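Local coordinates for probable thiol peroxidase (Chromobacterium violaceum, PDB 3KEB), which possibly reduces peroxides at the expense of thiols, as a thioredoxin-fold member of the Redoxin family, at residues A[63-66]-A[67-71]; A[96-100]-A[101-105]. All coordinates share one frame; numbering follows the deposited sequence. Where two conformers were deposited one is given.

Interaction 1: residues A[63-66]-A[67-71]; sequences EHAG and LLLLR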
loop_
_atom_site.group_PDB
_atom_site.type_symbol
_atom_site.label_atom_id
_atom_site.label_comp_id
_atom_site.label_asym_id
_atom_site.label_seq_id
_atom_site.Cartn_x
_atom_site.Cartn_y
_atom_site.Cartn_z
ATOM N N GLU A 63 -7.907 8.623 13.515
ATOM C CA GLU A 63 -7.212 9.566 14.397
ATOM C C GLU A 63 -5.689 9.594 14.236
ATOM O O GLU A 63 -5.041 10.649 14.500
ATOM C CB GLU A 63 -7.591 9.343 15.852
ATOM C CG GLU A 63 -7.206 8.002 16.379
ATOM C CD GLU A 63 -8.322 6.960 16.351
ATOM O OE1 GLU A 63 -8.397 6.284 17.405
ATOM O OE2 GLU A 63 -9.080 6.791 15.322
ATOM N N HIS A 64 -5.086 8.492 13.793
ATOM C CA HIS A 64 -3.643 8.452 13.625
ATOM C C HIS A 64 -3.259 8.864 12.223
ATOM O O HIS A 64 -3.120 8.030 11.355
ATOM C CB HIS A 64 -3.132 7.061 13.990
ATOM C CG HIS A 64 -3.221 6.764 15.448
ATOM N ND1 HIS A 64 -2.432 7.405 16.381
ATOM C CD2 HIS A 64 -4.010 5.905 16.135
ATOM C CE1 HIS A 64 -2.710 6.916 17.584
ATOM N NE2 HIS A 64 -3.664 5.997 17.461
ATOM N N ALA A 65 -3.111 10.176 12.040
ATOM C CA ALA A 65 -2.675 10.779 10.823
ATOM C C ALA A 65 -3.369 10.158 9.625
ATOM O O ALA A 65 -2.756 9.572 8.791
ATOM C CB ALA A 65 -1.148 10.674 10.731
ATOM N N GLY A 66 -4.689 10.300 9.574
ATOM C CA GLY A 66 -5.502 9.691 8.521
ATOM C C GLY A 66 -6.535 10.646 8.053
ATOM O O GLY A 66 -6.241 11.798 7.792
ATOM N N LEU A 67 -7.777 10.160 7.992
ATOM C CA LEU A 67 -8.814 10.950 7.416
ATOM C C LEU A 67 -9.150 12.197 8.229
ATOM O O LEU A 67 -9.551 13.200 7.643
ATOM C CB LEU A 67 -10.078 10.122 7.171
ATOM C CG LEU A 67 -9.944 9.107 6.022
ATOM C CD1 LEU A 67 -11.388 8.465 5.867
ATOM C CD2 LEU A 67 -9.465 9.660 4.695
ATOM N N LEU A 68 -9.018 12.157 9.552
ATOM C CA LEU A 68 -9.343 13.383 10.340
ATOM C C LEU A 68 -8.372 14.506 10.029
ATOM O O LEU A 68 -8.751 15.647 9.806
ATOM C CB LEU A 68 -9.322 13.050 11.825
ATOM C CG LEU A 68 -9.608 14.155 12.795
ATOM C CD1 LEU A 68 -11.101 14.503 12.686
ATOM C CD2 LEU A 68 -9.257 13.639 14.213
ATOM N N LEU A 69 -7.078 14.181 10.028
ATOM C CA LEU A 69 -6.082 15.146 9.659
ATOM C C LEU A 69 -6.222 15.649 8.242
ATOM O O LEU A 69 -5.945 16.847 7.971
ATOM C CB LEU A 69 -4.700 14.513 9.787
ATOM C CG LEU A 69 -3.455 15.404 9.469
ATOM C CD1 LEU A 69 -3.313 16.550 10.375
ATOM C CD2 LEU A 69 -2.195 14.580 9.550
ATOM N N LEU A 70 -6.581 14.751 7.341
ATOM C CA LEU A 70 -6.854 15.162 5.981
ATOM C C LEU A 70 -8.003 16.172 5.970
ATOM O O LEU A 70 -7.941 17.145 5.235
ATOM C CB LEU A 70 -7.213 13.981 5.085
ATOM C CG LEU A 70 -7.417 14.284 3.583
ATOM C CD1 LEU A 70 -6.217 15.109 3.022
ATOM C CD2 LEU A 70 -7.598 12.988 2.808
ATOM N N ARG A 71 -9.055 15.887 6.753
ATOM C CA ARG A 71 -10.182 16.757 6.819
ATOM C C ARG A 71 -9.793 18.164 7.315
ATOM O O ARG A 71 -10.285 19.195 6.786
ATOM C CB ARG A 71 -11.273 16.160 7.723
ATOM C CG ARG A 71 -12.565 17.027 7.831
ATOM C CD ARG A 71 -13.474 16.636 9.028
ATOM N NE ARG A 71 -12.946 17.184 10.292
ATOM C CZ ARG A 71 -13.354 16.824 11.522
ATOM N NH1 ARG A 71 -14.297 15.899 11.683
ATOM N NH2 ARG A 71 -12.829 17.411 12.591
HETATM O O HOH W 1 -5.630 11.915 11.558
#
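The N-terminal cap of helix 67-77 is formed where Gly66 presents its carbonyl to Leu70 one turn on. Leu70 N donates to Gly66 O at 3.0 Å, with an N-H...O angle of 161° and the donor in the carbonyl plane. It is the first helical bond across this junction. A water links the loop to the first turn: it accepts from Gly66 N at 2.7 Å and from Leu69 N at 3.1 Å, and gives only a weak bond to Glu63 O. One solvent oxygen thus ties two backbone N-H groups across the cap. In peroxiredoxins the equivalent helix, following a central strand of the thioredoxin fold, carries the peroxidatic cysteine in its first turn; residues 63-71 include no cysteine, and leucines fill that turn. With Leu69 CG anti to the backbone N (chi1 -178°), the branch lies on the loop side, and its CD2 comes to 4.0 Å from Ala65 CA and 4.2 Å from Ala65 CB. Leu69 also packs on Leu56 and Phe161, and Ala65 on Pro138. On the neighbouring side of the helix, Leu70 rests against Leu85 and Val87 of strand 84-89.

Interaction 2: residues A[96-100]-A[101-105]; sequences LARAR and HEHGL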
loop_
_atom_site.group_PDB
_atom_site.type_symbol
_atom_site.label_atom_id
_atom_site.label_comp_id
_atom_site.label_asym_id
_atom_site.label_seq_id
_atom_site.Cartn_x
_atom_site.Cartn_y
_atom_site.Cartn_z
ATOM N N LEU A 96 -6.453 3.903 -2.536
ATOM C CA LEU A 96 -6.589 5.370 -2.706
ATOM C C LEU A 96 -7.846 5.658 -3.573
ATOM O O LEU A 96 -8.645 6.545 -3.263
ATOM C CB LEU A 96 -5.308 5.953 -3.300
ATOM C CG LEU A 96 -4.071 5.906 -2.403
ATOM C CD1 LEU A 96 -2.775 6.352 -3.162
ATOM C CD2 LEU A 96 -4.300 6.733 -1.140
ATOM N N ALA A 97 -8.040 4.883 -4.638
ATOM C CA ALA A 97 -9.217 5.019 -5.482
ATOM C C ALA A 97 -10.501 4.747 -4.714
ATOM O O ALA A 97 -11.508 5.489 -4.863
ATOM C CB ALA A 97 -9.087 4.158 -6.726
ATOM N N ARG A 98 -10.477 3.740 -3.850
ATOM C CA ARG A 98 -11.627 3.441 -3.000
ATOM C C ARG A 98 -11.925 4.628 -2.040
ATOM O O ARG A 98 -13.064 5.040 -1.915
ATOM C CB ARG A 98 -11.385 2.210 -2.162
ATOM C CG ARG A 98 -12.516 1.902 -1.243
ATOM C CD ARG A 98 -11.994 1.411 0.100
ATOM N NE ARG A 98 -13.118 1.394 1.032
ATOM C CZ ARG A 98 -13.316 2.250 2.036
ATOM N NH1 ARG A 98 -12.437 3.231 2.323
ATOM N NH2 ARG A 98 -14.406 2.085 2.780
ATOM N N ALA A 99 -10.892 5.185 -1.419
ATOM C CA ALA A 99 -11.057 6.379 -0.550
ATOM C C ALA A 99 -11.731 7.538 -1.305
ATOM O O ALA A 99 -12.668 8.139 -0.792
ATOM C CB ALA A 99 -9.740 6.836 -0.019
ATOM N N ARG A 100 -11.297 7.781 -2.532
ATOM C CA ARG A 100 -11.881 8.849 -3.344
ATOM C C ARG A 100 -13.354 8.561 -3.610
ATOM O O ARG A 100 -14.193 9.452 -3.467
ATOM C CB ARG A 100 -11.161 9.060 -4.650
ATOM C CG ARG A 100 -11.576 10.379 -5.288
ATOM C CD ARG A 100 -10.972 10.543 -6.637
ATOM N NE ARG A 100 -9.535 10.628 -6.655
ATOM C CZ ARG A 100 -8.838 11.697 -6.279
ATOM N NH1 ARG A 100 -9.431 12.787 -5.783
ATOM N NH2 ARG A 100 -7.516 11.656 -6.376
ATOM N N HIS A 101 -13.655 7.330 -4.020
ATOM C CA HIS A 101 -15.002 6.906 -4.279
ATOM C C HIS A 101 -15.884 7.107 -3.074
ATOM O O HIS A 101 -17.043 7.530 -3.197
ATOM C CB HIS A 101 -14.970 5.437 -4.688
ATOM C CG HIS A 101 -16.287 4.896 -5.083
ATOM N ND1 HIS A 101 -16.877 5.183 -6.295
ATOM C CD2 HIS A 101 -17.126 4.049 -4.441
ATOM C CE1 HIS A 101 -18.042 4.553 -6.369
ATOM N NE2 HIS A 101 -18.203 3.837 -5.268
ATOM N N GLU A 102 -15.372 6.752 -1.900
ATOM C CA GLU A 102 -16.178 6.749 -0.661
ATOM C C GLU A 102 -16.269 8.131 0.015
ATOM O O GLU A 102 -17.286 8.442 0.638
ATOM C CB GLU A 102 -15.616 5.763 0.349
ATOM C CG GLU A 102 -15.743 4.290 -0.053
ATOM C CD GLU A 102 -17.174 3.834 -0.147
ATOM O OE1 GLU A 102 -17.933 4.172 0.777
ATOM O OE2 GLU A 102 -17.540 3.161 -1.139
ATOM N N HIS A 103 -15.234 8.948 -0.116
ATOM C CA HIS A 103 -15.144 10.230 0.612
ATOM C C HIS A 103 -15.107 11.490 -0.259
ATOM O O HIS A 103 -15.211 12.596 0.251
ATOM C CB HIS A 103 -13.931 10.215 1.519
ATOM C CG HIS A 103 -13.911 9.052 2.459
ATOM N ND1 HIS A 103 -14.852 8.889 3.454
ATOM C CD2 HIS A 103 -13.069 7.989 2.557
ATOM C CE1 HIS A 103 -14.606 7.765 4.114
ATOM N NE2 HIS A 103 -13.522 7.204 3.597
ATOM N N GLY A 104 -14.998 11.343 -1.567
ATOM C CA GLY A 104 -14.977 12.497 -2.477
ATOM C C GLY A 104 -13.637 13.173 -2.724
ATOM O O GLY A 104 -13.079 13.078 -3.817
ATOM N N LEU A 105 -13.125 13.876 -1.732
ATOM C CA LEU A 105 -11.745 14.395 -1.795
ATOM C C LEU A 105 -11.530 15.230 -3.053
ATOM O O LEU A 105 -10.583 15.030 -3.805
ATOM C CB LEU A 105 -10.732 13.219 -1.690
ATOM C CG LEU A 105 -10.951 12.331 -0.451
ATOM C CD1 LEU A 105 -9.929 11.163 -0.338
ATOM C CD2 LEU A 105 -10.928 13.142 0.903
HETATM O O HOH W 2 -13.412 4.858 4.615
HETATM O O HOH W 3 -12.529 13.504 -6.224
#
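Arg98 and Glu102, one turn apart near the end of helix 93-103, touch through carbon, with no salt bridge between them. Glu102 CG lies over the centre of one face of the Arg98 guanidinium, 3.8 Å from CZ, and the carboxylate and guanidinium planes are only 21° apart. Glu102 OE1 remains 4.6 Å from Arg98 NH2, well out of the guanidinium plane, so no N-H points at it, and any attraction within the chain is probably long-range charge alone. The direct salt bridge of Arg98 NH2 runs instead to Glu102 of the second subunit, which makes this turn part of the dimer contact. A water at the edge of both flat groups bridges Arg98 NH1 (3.0 Å) to His103 NE2 (2.6 Å), linking the two groups through one solvent oxygen.

Arg100 illustrates how a long side chain can fasten a helix end. Its chain leaves extended and then folds at chi3 (-64°), which carries NH1 past the terminus to a second water that donates to Gly104 O at 2.5 Å. Further out, Asp36 forms a salt bridge with Arg100 NE, and Ile108 O takes a hydrogen bond from NH2.

The backbone meanwhile ends the helix at a glycine. Gly104 N still reaches Arg100 O at 2.8 Å, its donor tilted 30° from the carbonyl plane, but Gly104, the first residue to leave helical angles, has positive phi and turns the chain away. Leu105 then swings inward, setting CD1 4.3 Å from Ala99 CB. The helix is the crossover of a beta-alpha-beta unit between strands 84-89 and 109-112: Leu96, Arg100 and Leu105 pack on Leu110 of the latter strand, while Leu105 also touches Arg74 of helix 67-77.

Followed from the N terminus, the two contacts come in series, neither enclosing nor crossing the other. Interaction 1 ends the loop that leaves strand 51-55 and starts helix 67-77; the chain then passes through strand 84-89 and enters helix 93-103, whose last turns and exit toward strand 109-112 make up interaction 2. One is a helix beginning, the other a helix ending, with centres about 14 Å apart. They nevertheless meet: Leu67 CD1 packs 3.4 Å from His103 NE2, and Leu70 CD2 lies 3.8 Å from Leu105 CD2. The start of one helix is thereby joined to the end of the next, beside the parallel strands 51-55, 84-89 and 109-112.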